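Side-chain contacts in putative glycoside hydrolase (Parabacteroides distasonis ATCC 8503, PDB 3GYC), which probably hydrolyses glycosidic bonds in carbohydrates, using a TIM-barrel fold of the cellulase-like kind: residues A[158-163]-A[303-308]; A[187-192]-A[221-226]; A[210-213]-A[219-222]; A[215-220]-A[231-236]. All blocks are in the same frame, centred on the assembly; numbering follows the deposited sequence.

Interaction 1: A[158-163]-A[303-308]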
# COMPACT_ATOMS: atom_id res chain seq x y z
N LEU A 158 -3.42 4.45 -8.98
CA LEU A 158 -2.65 4.36 -10.24
C LEU A 158 -1.18 4.17 -10.08
O LEU A 158 -0.51 3.83 -11.06
CB LEU A 158 -2.96 5.54 -11.19
CG LEU A 158 -4.24 5.36 -12.02
CD1 LEU A 158 -5.45 5.29 -11.14
CD2 LEU A 158 -4.42 6.49 -13.06
N CYS A 159 -0.63 4.40 -8.89
CA CYS A 159 0.78 4.14 -8.67
C CYS A 159 1.21 4.24 -7.22
O CYS A 159 1.03 5.29 -6.59
CB CYS A 159 1.61 5.17 -9.45
SG CYS A 159 3.34 4.68 -9.47
N ASN A 160 1.79 3.14 -6.70
CA ASN A 160 2.39 3.14 -5.38
C ASN A 160 3.41 4.25 -5.22
O ASN A 160 4.32 4.38 -6.04
CB ASN A 160 3.13 1.83 -5.15
CG ASN A 160 3.91 1.82 -3.84
OD1 ASN A 160 3.31 1.71 -2.75
ND2 ASN A 160 5.25 1.92 -3.94
N GLU A 161 3.27 5.04 -4.15
CA GLU A 161 4.28 6.07 -3.78
C GLU A 161 4.68 6.98 -4.92
O GLU A 161 5.86 7.24 -5.20
CB GLU A 161 5.48 5.42 -3.11
CG GLU A 161 5.02 4.76 -1.82
CD GLU A 161 6.07 3.97 -1.08
OE1 GLU A 161 7.11 3.59 -1.69
OE2 GLU A 161 5.81 3.70 0.13
N TRP A 162 3.64 7.49 -5.57
CA TRP A 162 3.81 8.46 -6.63
C TRP A 162 4.54 9.71 -6.11
O TRP A 162 4.23 10.21 -5.03
CB TRP A 162 2.44 8.85 -7.17
CG TRP A 162 2.45 9.85 -8.33
CD1 TRP A 162 2.28 11.19 -8.26
CD2 TRP A 162 2.63 9.54 -9.72
NE1 TRP A 162 2.34 11.75 -9.52
CE2 TRP A 162 2.56 10.75 -10.43
CE3 TRP A 162 2.85 8.35 -10.43
CZ2 TRP A 162 2.69 10.81 -11.82
CZ3 TRP A 162 2.99 8.41 -11.80
CH2 TRP A 162 2.92 9.64 -12.49
N PRO A 163 5.48 10.26 -6.90
CA PRO A 163 5.92 9.81 -8.21
C PRO A 163 7.33 9.23 -8.18
O PRO A 163 8.12 9.53 -9.06
CB PRO A 163 5.89 11.11 -9.02
CG PRO A 163 6.37 12.12 -8.06
CD PRO A 163 5.88 11.67 -6.69
N THR A 303 -4.28 3.54 5.02
CA THR A 303 -2.84 3.37 5.20
C THR A 303 -2.57 1.87 5.15
O THR A 303 -3.17 1.10 5.91
CB THR A 303 -2.29 4.02 6.53
OG1 THR A 303 -2.35 5.46 6.44
CG2 THR A 303 -0.81 3.61 6.78
N THR A 304 -1.71 1.43 4.21
CA THR A 304 -1.35 0.01 4.07
C THR A 304 0.14 -0.22 4.32
O THR A 304 0.58 -1.37 4.39
CB THR A 304 -1.72 -0.54 2.66
OG1 THR A 304 -0.94 0.12 1.66
CG2 THR A 304 -3.23 -0.38 2.38
N GLU A 305 0.92 0.85 4.49
CA GLU A 305 2.34 0.75 4.75
C GLU A 305 2.64 1.62 5.98
O GLU A 305 2.51 2.82 5.96
CB GLU A 305 3.12 1.18 3.51
CG GLU A 305 2.77 0.35 2.23
CD GLU A 305 3.90 0.40 1.18
OE1 GLU A 305 5.08 0.27 1.58
OE2 GLU A 305 3.64 0.52 -0.05
N CYS A 306 3.01 0.94 7.06
CA CYS A 306 3.05 1.50 8.38
C CYS A 306 3.52 0.39 9.32
O CYS A 306 3.71 -0.75 8.85
CB CYS A 306 1.61 1.88 8.72
SG CYS A 306 0.50 0.43 8.37
N TRP A 307 3.75 0.66 10.62
CA TRP A 307 3.73 1.99 11.23
C TRP A 307 5.07 2.30 11.88
O TRP A 307 5.29 3.42 12.33
CB TRP A 307 2.68 2.10 12.38
CG TRP A 307 1.22 1.95 11.98
CD1 TRP A 307 0.48 0.84 12.08
CD2 TRP A 307 0.36 2.96 11.45
NE1 TRP A 307 -0.78 1.06 11.61
CE2 TRP A 307 -0.89 2.36 11.24
CE3 TRP A 307 0.53 4.31 11.13
CZ2 TRP A 307 -1.96 3.05 10.71
CZ3 TRP A 307 -0.53 5.00 10.62
CH2 TRP A 307 -1.76 4.36 10.40
N GLY A 308 5.95 1.29 12.00
CA GLY A 308 7.24 1.43 12.72
C GLY A 308 8.46 1.54 11.84
O GLY A 308 8.93 2.63 11.55
O HOH W 1 5.69 0.19 -1.67
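Asn160 and Glu161, adjacent on the loop that leaves strand 153-157, both bring their polar ends to the carboxylate of Glu305. Asn160 comes first, its CG turned anti to the backbone N (chi1 174°), which carries the amide across the line of the Glu305 side chain almost at a right angle. Amide and carboxylate lie nearly flat with one another, 8° between their planes, and Asn160 OD1 stands 3.0 Å from Glu305 OE2. Both atoms are acceptors, so they do not bond to each other; Arg55 donates to the pair, NH2 to the amide oxygen and NH1 to the carboxylate. Water 1 joins the same two groups, giving a hydrogen to Glu305 OE2 at 2.6 Å and accepting weakly from Asn160 ND2. That ND2 also makes a weak bond to Glu161 OE1, 3.4 Å away. Glu161 approaches Glu305 from the opposite direction on an extended chain. Its OE2, bonded to His234 ND1, comes within 3.8 Å of Glu305 OE1, and the CD atoms of Glu161 and Glu305 are 4.7 Å apart. An Asn-Glu pair after the fourth barrel strand, facing a glutamate after the seventh, is consistent with the active-site centre of a clan GH-A glycoside hydrolase, where two such carboxylates usually serve as acid/base and nucleophile.

Interaction 2: A[187-192]-A[221-226]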
# COMPACT_ATOMS: atom_id res chain seq x y z
N GLU A 187 3.72 19.47 -12.46
CA GLU A 187 3.74 18.43 -13.51
C GLU A 187 3.04 17.17 -13.03
O GLU A 187 2.38 16.48 -13.81
CB GLU A 187 5.16 18.05 -13.92
CG GLU A 187 6.06 19.20 -14.39
CD GLU A 187 6.71 19.95 -13.24
OE1 GLU A 187 5.96 20.48 -12.38
OE2 GLU A 187 7.97 20.03 -13.22
N SER A 188 3.21 16.87 -11.74
CA SER A 188 2.59 15.69 -11.14
C SER A 188 1.09 15.85 -11.03
O SER A 188 0.32 14.99 -11.47
CB SER A 188 3.22 15.41 -9.76
OG SER A 188 2.47 14.46 -9.02
N LEU A 189 0.67 16.98 -10.44
CA LEU A 189 -0.74 17.29 -10.29
C LEU A 189 -1.49 17.22 -11.62
O LEU A 189 -2.59 16.67 -11.68
CB LEU A 189 -0.94 18.69 -9.69
CG LEU A 189 -0.44 18.87 -8.25
CD1 LEU A 189 -0.59 20.31 -7.86
CD2 LEU A 189 -1.16 17.93 -7.28
N ARG A 190 -0.87 17.74 -12.68
CA ARG A 190 -1.49 17.78 -14.00
C ARG A 190 -1.66 16.39 -14.59
O ARG A 190 -2.67 16.07 -15.19
CB ARG A 190 -0.66 18.63 -14.96
CG ARG A 190 -1.38 18.94 -16.27
N TRP A 191 -0.62 15.58 -14.46
CA TRP A 191 -0.66 14.20 -14.91
C TRP A 191 -1.77 13.44 -14.20
O TRP A 191 -2.58 12.77 -14.84
CB TRP A 191 0.69 13.54 -14.58
CG TRP A 191 0.74 12.09 -14.87
CD1 TRP A 191 0.08 11.11 -14.22
CD2 TRP A 191 1.55 11.45 -15.86
NE1 TRP A 191 0.39 9.90 -14.76
CE2 TRP A 191 1.29 10.08 -15.77
CE3 TRP A 191 2.45 11.91 -16.83
CZ2 TRP A 191 1.93 9.14 -16.59
CZ3 TRP A 191 3.08 10.98 -17.65
CH2 TRP A 191 2.81 9.61 -17.53
N MSE A 192 -1.75 13.48 -12.88
CA MSE A 192 -2.74 12.77 -12.09
C MSE A 192 -4.14 13.20 -12.50
O MSE A 192 -4.99 12.36 -12.79
CB MSE A 192 -2.54 13.00 -10.58
CG MSE A 192 -1.28 12.35 -10.04
SE MSE A 192 -1.23 12.36 -8.11
CE MSE A 192 -0.94 14.25 -7.80
N GLU A 221 -3.35 20.18 1.84
CA GLU A 221 -4.09 21.44 2.03
C GLU A 221 -3.60 22.60 1.15
O GLU A 221 -4.37 23.49 0.78
CB GLU A 221 -3.95 21.92 3.47
CG GLU A 221 -4.64 21.09 4.54
CD GLU A 221 -4.38 21.65 5.95
OE1 GLU A 221 -3.40 22.43 6.13
OE2 GLU A 221 -5.14 21.32 6.89
N GLU A 222 -2.32 22.60 0.83
CA GLU A 222 -1.73 23.71 0.09
C GLU A 222 -1.90 23.66 -1.42
O GLU A 222 -1.61 24.65 -2.08
CB GLU A 222 -0.24 23.79 0.42
CG GLU A 222 0.00 23.98 1.91
CD GLU A 222 1.41 23.66 2.33
OE1 GLU A 222 2.37 23.90 1.57
OE2 GLU A 222 1.56 23.15 3.46
N VAL A 223 -2.35 22.54 -1.97
CA VAL A 223 -2.51 22.37 -3.41
C VAL A 223 -3.88 21.78 -3.74
O VAL A 223 -4.46 21.09 -2.91
CB VAL A 223 -1.40 21.43 -3.92
CG1 VAL A 223 -1.73 20.86 -5.29
CG2 VAL A 223 -0.04 22.13 -3.91
N ASP A 224 -4.40 22.04 -4.95
CA ASP A 224 -5.69 21.47 -5.36
C ASP A 224 -5.48 20.01 -5.78
O ASP A 224 -4.93 19.72 -6.84
CB ASP A 224 -6.34 22.23 -6.52
CG ASP A 224 -7.73 21.64 -6.94
OD1 ASP A 224 -8.19 20.64 -6.33
OD2 ASP A 224 -8.37 22.19 -7.87
N CYS A 225 -5.92 19.10 -4.92
CA CYS A 225 -5.84 17.68 -5.20
C CYS A 225 -7.20 17.07 -4.91
O CYS A 225 -7.32 15.89 -4.50
CB CYS A 225 -4.72 17.05 -4.37
SG CYS A 225 -4.88 17.30 -2.60
N SER A 226 -8.23 17.89 -5.15
CA SER A 226 -9.61 17.51 -4.93
C SER A 226 -10.01 16.35 -5.82
O SER A 226 -10.96 15.66 -5.50
CB SER A 226 -10.55 18.71 -5.18
OG SER A 226 -10.48 19.17 -6.52
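Asp224 OD1 is gripped twice by Ser226, at 2.7 Å from the hydroxyl OG and at 3.0 Å from the backbone N. The N-H arrives nearly along the C-O axis of the carboxylate, while the hydroxyl uses the syn lone pair of OD1; the backbone bond makes this an Asx turn. It shapes the chain just after helix 219-222, where Val223 is the first residue to leave helical geometry, and that stretch lies against one side of helix 186-200. The contact itself is made by Leu189 and Val223, which reach for each other tip to tip. Leu189 sends its methyl fork outward with CG anti to its own carbonyl carbon (chi1 -65°), and Val223 answers with CG1. That methyl is modelled impossibly close to Leu189 CD1, and with a second conformer of Val223 deposited its exact place, including the 3.6 Å from Val223 CG1 to Leu189 CD2, is doubtful. Beyond the valine, Leu189 CD2 also comes within 4.2 Å of the backbone carbonyl Asp224 O. On the inner side, Met192, modelled as selenomethionine, packs on Tyr210, Phe212 and Phe227. With Asp224 OD1 engaged by Ser226 and no polar bond between the two segments, they meet at this partly exposed spot through small methyl groups and dispersion forces, which impose little directional constraint.

Interaction 3: A[210-213]-A[219-222]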
# COMPACT_ATOMS: atom_id res chain seq x y z
N TYR A 210 -3.89 8.28 -6.25
CA TYR A 210 -2.49 7.89 -6.36
C TYR A 210 -2.00 7.90 -4.91
O TYR A 210 -2.40 8.79 -4.14
CB TYR A 210 -1.66 8.84 -7.17
CG TYR A 210 -1.76 8.79 -8.68
CD1 TYR A 210 -2.90 9.21 -9.34
CD2 TYR A 210 -0.66 8.42 -9.46
CE1 TYR A 210 -2.97 9.23 -10.75
CE2 TYR A 210 -0.72 8.44 -10.85
CZ TYR A 210 -1.86 8.85 -11.49
OH TYR A 210 -1.91 8.86 -12.85
N SER A 211 -1.19 6.91 -4.52
CA SER A 211 -0.71 6.83 -3.13
C SER A 211 0.64 7.51 -2.96
O SER A 211 1.48 7.48 -3.86
CB SER A 211 -0.65 5.39 -2.64
OG SER A 211 0.24 4.58 -3.38
N PHE A 212 0.82 8.12 -1.80
CA PHE A 212 1.98 8.90 -1.47
C PHE A 212 2.69 8.51 -0.16
O PHE A 212 2.08 7.96 0.76
CB PHE A 212 1.56 10.36 -1.34
CG PHE A 212 0.75 10.90 -2.50
CD1 PHE A 212 1.08 10.63 -3.81
CD2 PHE A 212 -0.29 11.79 -2.25
CE1 PHE A 212 0.34 11.14 -4.85
CE2 PHE A 212 -1.03 12.33 -3.28
CZ PHE A 212 -0.71 12.00 -4.59
N ASP A 213 4.00 8.79 -0.10
CA ASP A 213 4.79 8.60 1.12
C ASP A 213 5.48 9.91 1.58
O ASP A 213 6.14 9.91 2.63
CB ASP A 213 5.84 7.50 0.95
CG ASP A 213 6.87 7.82 -0.17
OD1 ASP A 213 6.66 8.78 -0.96
OD2 ASP A 213 7.88 7.10 -0.25
N LYS A 219 0.73 19.34 2.53
CA LYS A 219 0.61 19.70 1.10
C LYS A 219 -0.77 19.38 0.56
O LYS A 219 -1.22 19.99 -0.40
CB LYS A 219 1.57 18.94 0.20
CG LYS A 219 2.95 18.82 0.66
CD LYS A 219 3.53 20.07 1.12
CE LYS A 219 3.66 21.11 0.04
NZ LYS A 219 4.66 22.08 0.52
N TYR A 220 -1.41 18.36 1.13
CA TYR A 220 -2.76 18.07 0.71
C TYR A 220 -3.61 19.35 0.83
O TYR A 220 -4.47 19.58 -0.00
CB TYR A 220 -3.37 16.94 1.52
CG TYR A 220 -2.88 15.53 1.24
CD1 TYR A 220 -3.43 14.77 0.20
CD2 TYR A 220 -1.99 14.91 2.09
CE1 TYR A 220 -3.03 13.49 -0.02
CE2 TYR A 220 -1.58 13.60 1.87
CZ TYR A 220 -2.11 12.89 0.82
OH TYR A 220 -1.75 11.57 0.60
N GLU A 221 -3.35 20.18 1.84
CA GLU A 221 -4.09 21.44 2.03
C GLU A 221 -3.60 22.60 1.15
O GLU A 221 -4.37 23.49 0.78
CB GLU A 221 -3.95 21.92 3.47
CG GLU A 221 -4.64 21.09 4.54
CD GLU A 221 -4.38 21.65 5.95
OE1 GLU A 221 -3.40 22.43 6.13
OE2 GLU A 221 -5.14 21.32 6.89
N GLU A 222 -2.32 22.60 0.83
CA GLU A 222 -1.73 23.71 0.09
C GLU A 222 -1.90 23.66 -1.42
O GLU A 222 -1.61 24.65 -2.08
CB GLU A 222 -0.24 23.79 0.42
CG GLU A 222 0.00 23.98 1.91
CD GLU A 222 1.41 23.66 2.33
OE1 GLU A 222 2.37 23.90 1.57
OE2 GLU A 222 1.56 23.15 3.46
O HOH W 2 -2.93 9.62 -1.26
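Phe212 meets Tyr220 where the loop following the fifth strand of the TIM barrel runs into the short helix 219-222. The phenol oxygen does the closest touching: Tyr220 OH sits 3.2 Å from Phe212 CD2, at the edge of the phenylalanine ring and near its plane. Behind it the two rings are inclined at 43°, with centroids 5.9 Å apart, so they lean together obliquely. CG of Tyr220 is anti to its carbonyl carbon (chi1 -73°), which lets the far end of the ring reach Phe212. There the hydroxyl also has His233 ND1 as a hydrogen-bond partner. Water 2 adds a further link, lying 2.9 Å from Tyr220 OH and donating to Tyr210 O at 3.0 Å. The same carbonyl oxygen stands over the centre of the Phe212 ring, 3.6 Å above its plane. Farther out, Trp183 stacks on Phe212 and also meets the Tyr220 ring, while Met192 of helix 186-200 packs on Phe212. On the outer part of helix 219-222, Lys219 NZ forms a salt bridge with Glu222 OE1 at 3.1 Å, approaching from above the carboxylate, 37° out of its plane.

Interaction 4: A[215-220]-A[231-236]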
# COMPACT_ATOMS: atom_id res chain seq x y z
N GLY A 215 6.41 13.00 3.50
CA GLY A 215 6.12 13.25 4.92
C GLY A 215 5.37 14.51 5.32
O GLY A 215 4.79 14.59 6.42
N ASP A 216 5.38 15.49 4.42
CA ASP A 216 4.72 16.76 4.67
C ASP A 216 3.27 16.67 4.26
O ASP A 216 2.88 17.10 3.18
CB ASP A 216 5.44 17.84 3.89
CG ASP A 216 4.90 19.21 4.18
OD1 ASP A 216 3.87 19.38 4.93
OD2 ASP A 216 5.50 20.11 3.60
N VAL A 217 2.46 16.13 5.15
CA VAL A 217 1.05 15.90 4.85
C VAL A 217 0.22 17.17 4.69
O VAL A 217 -0.88 17.13 4.13
CB VAL A 217 0.44 14.94 5.86
CG1 VAL A 217 1.15 13.59 5.73
CG2 VAL A 217 0.56 15.50 7.28
N LYS A 218 0.76 18.32 5.12
CA LYS A 218 0.08 19.58 4.93
C LYS A 218 -0.04 19.97 3.44
O LYS A 218 -0.83 20.83 3.13
CB LYS A 218 0.77 20.73 5.68
CG LYS A 218 0.80 20.55 7.18
N LYS A 219 0.73 19.34 2.53
CA LYS A 219 0.61 19.70 1.10
C LYS A 219 -0.77 19.38 0.56
O LYS A 219 -1.22 19.99 -0.40
CB LYS A 219 1.57 18.94 0.20
CG LYS A 219 2.95 18.82 0.66
CD LYS A 219 3.53 20.07 1.12
CE LYS A 219 3.66 21.11 0.04
NZ LYS A 219 4.66 22.08 0.52
N TYR A 220 -1.41 18.36 1.13
CA TYR A 220 -2.76 18.07 0.71
C TYR A 220 -3.61 19.35 0.83
O TYR A 220 -4.47 19.58 -0.00
CB TYR A 220 -3.37 16.94 1.52
CG TYR A 220 -2.88 15.53 1.24
CD1 TYR A 220 -3.43 14.77 0.20
CD2 TYR A 220 -1.99 14.91 2.09
CE1 TYR A 220 -3.03 13.49 -0.02
CE2 TYR A 220 -1.58 13.60 1.87
CZ TYR A 220 -2.11 12.89 0.82
OH TYR A 220 -1.75 11.57 0.60
N TYR A 231 -7.13 9.32 0.27
CA TYR A 231 -5.70 9.43 0.36
C TYR A 231 -5.22 8.09 0.95
O TYR A 231 -5.79 7.58 1.93
CB TYR A 231 -5.20 10.59 1.27
CG TYR A 231 -5.78 11.96 1.06
CD1 TYR A 231 -6.25 12.38 -0.18
CD2 TYR A 231 -5.80 12.88 2.11
CE1 TYR A 231 -6.78 13.66 -0.34
CE2 TYR A 231 -6.29 14.16 1.95
CZ TYR A 231 -6.77 14.54 0.72
OH TYR A 231 -7.27 15.79 0.59
N GLU A 232 -4.20 7.51 0.31
CA GLU A 232 -3.56 6.29 0.80
C GLU A 232 -2.17 6.78 1.17
O GLU A 232 -1.37 7.00 0.29
CB GLU A 232 -3.56 5.18 -0.26
CG GLU A 232 -3.49 3.73 0.33
CD GLU A 232 -2.09 3.14 0.51
OE1 GLU A 232 -1.37 3.00 -0.50
OE2 GLU A 232 -1.73 2.74 1.64
N HIS A 233 -1.90 7.01 2.46
CA HIS A 233 -0.66 7.61 2.87
C HIS A 233 0.16 6.65 3.70
O HIS A 233 -0.36 6.00 4.61
CB HIS A 233 -0.88 8.93 3.61
CG HIS A 233 0.26 9.88 3.42
ND1 HIS A 233 0.30 10.77 2.37
CD2 HIS A 233 1.44 9.98 4.06
CE1 HIS A 233 1.45 11.42 2.40
NE2 HIS A 233 2.16 10.96 3.41
N HIS A 234 1.44 6.53 3.37
CA HIS A 234 2.32 5.59 4.05
C HIS A 234 3.03 6.32 5.17
O HIS A 234 3.59 7.38 4.95
CB HIS A 234 3.29 4.95 3.05
CG HIS A 234 2.61 4.27 1.90
ND1 HIS A 234 3.29 3.82 0.78
CD2 HIS A 234 1.29 3.98 1.68
CE1 HIS A 234 2.44 3.23 -0.04
NE2 HIS A 234 1.22 3.35 0.46
N ILE A 235 2.97 5.76 6.38
CA ILE A 235 3.48 6.42 7.59
C ILE A 235 4.26 5.47 8.46
O ILE A 235 3.72 4.51 8.98
CB ILE A 235 2.32 6.97 8.47
CG1 ILE A 235 1.55 8.05 7.74
CG2 ILE A 235 2.82 7.60 9.79
CD1 ILE A 235 0.27 8.51 8.47
N TRP A 236 5.54 5.78 8.64
CA TRP A 236 6.41 5.01 9.52
C TRP A 236 7.17 5.90 10.50
O TRP A 236 7.69 6.93 10.10
CB TRP A 236 7.46 4.28 8.74
CG TRP A 236 6.96 3.21 7.80
CD1 TRP A 236 6.65 1.91 8.10
CD2 TRP A 236 6.85 3.34 6.41
NE1 TRP A 236 6.33 1.23 6.96
CE2 TRP A 236 6.41 2.10 5.90
CE3 TRP A 236 7.04 4.41 5.52
CZ2 TRP A 236 6.20 1.88 4.53
CZ3 TRP A 236 6.81 4.19 4.15
CH2 TRP A 236 6.40 2.95 3.68
O HOH W 2 -2.93 9.62 -1.26
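Val217 and Tyr220 face His233 and Tyr231 in turn, their CA atoms 8.7 Å and 9.1 Å apart, where a type I turn from Asp216 to Lys219 leads into the short helix that packs against strand 231-232 and the loop after it. The rings of Tyr220 and Tyr231 stack face to face, centroids 3.9 Å apart and planes 22° from parallel. Their side chains slide past each other in opposite directions, which puts Tyr220 CD1 over the centre of the Tyr231 ring and Tyr220 CE1 3.3 Å from Tyr231 CG. Turned with CG anti to the backbone N (chi1 -150°), His233 brings its imidazole to the far end of the Tyr220 phenol. His233 ND1 and Tyr220 OH are hydrogen-bonded at 2.8 Å, each group meeting the other at its edge. Since His233 NE2 bonds to His214 O, both ring nitrogens are held and rotation of the imidazole is restrained. Val217 CG1 lies over one of its faces, 4.0 Å from the centroid of the His233 ring, in a CH-pi contact. Next door, His234 NE2 donates to Glu232 OE1 at 2.8 Å. Helix 276-297 packs on Val217 and Tyr220 through Met290, and its Asn297 ND2 is hydrogen-bonded to Tyr231 OH, while strand 301-303 runs beside strand 231-232 and its Leu301 touches Tyr231.

Overall arrangement
Interactions 1, 3 and 4 are buried; interaction 2 lies near the surface, its centre about 20 Å from that of the chain. Interaction 1, nearest the middle, is wholly polar, with carboxylates, amide and water at the strand ends. Moving outward, interactions 3 and 4 mix aromatic packing with a few bonds to the tyrosine hydroxyl they share, and interaction 2 relies on methyl groups. Interactions 2, 3 and 4 all use helix 219-222. Cross-links tie the layers: Thr304 OG1 of 303-308 bonds to Glu232 OE2 of 231-236, Ser211 pairs with 158-163, and Trp162 NE1 reaches Ser188 OG on helix 186-200.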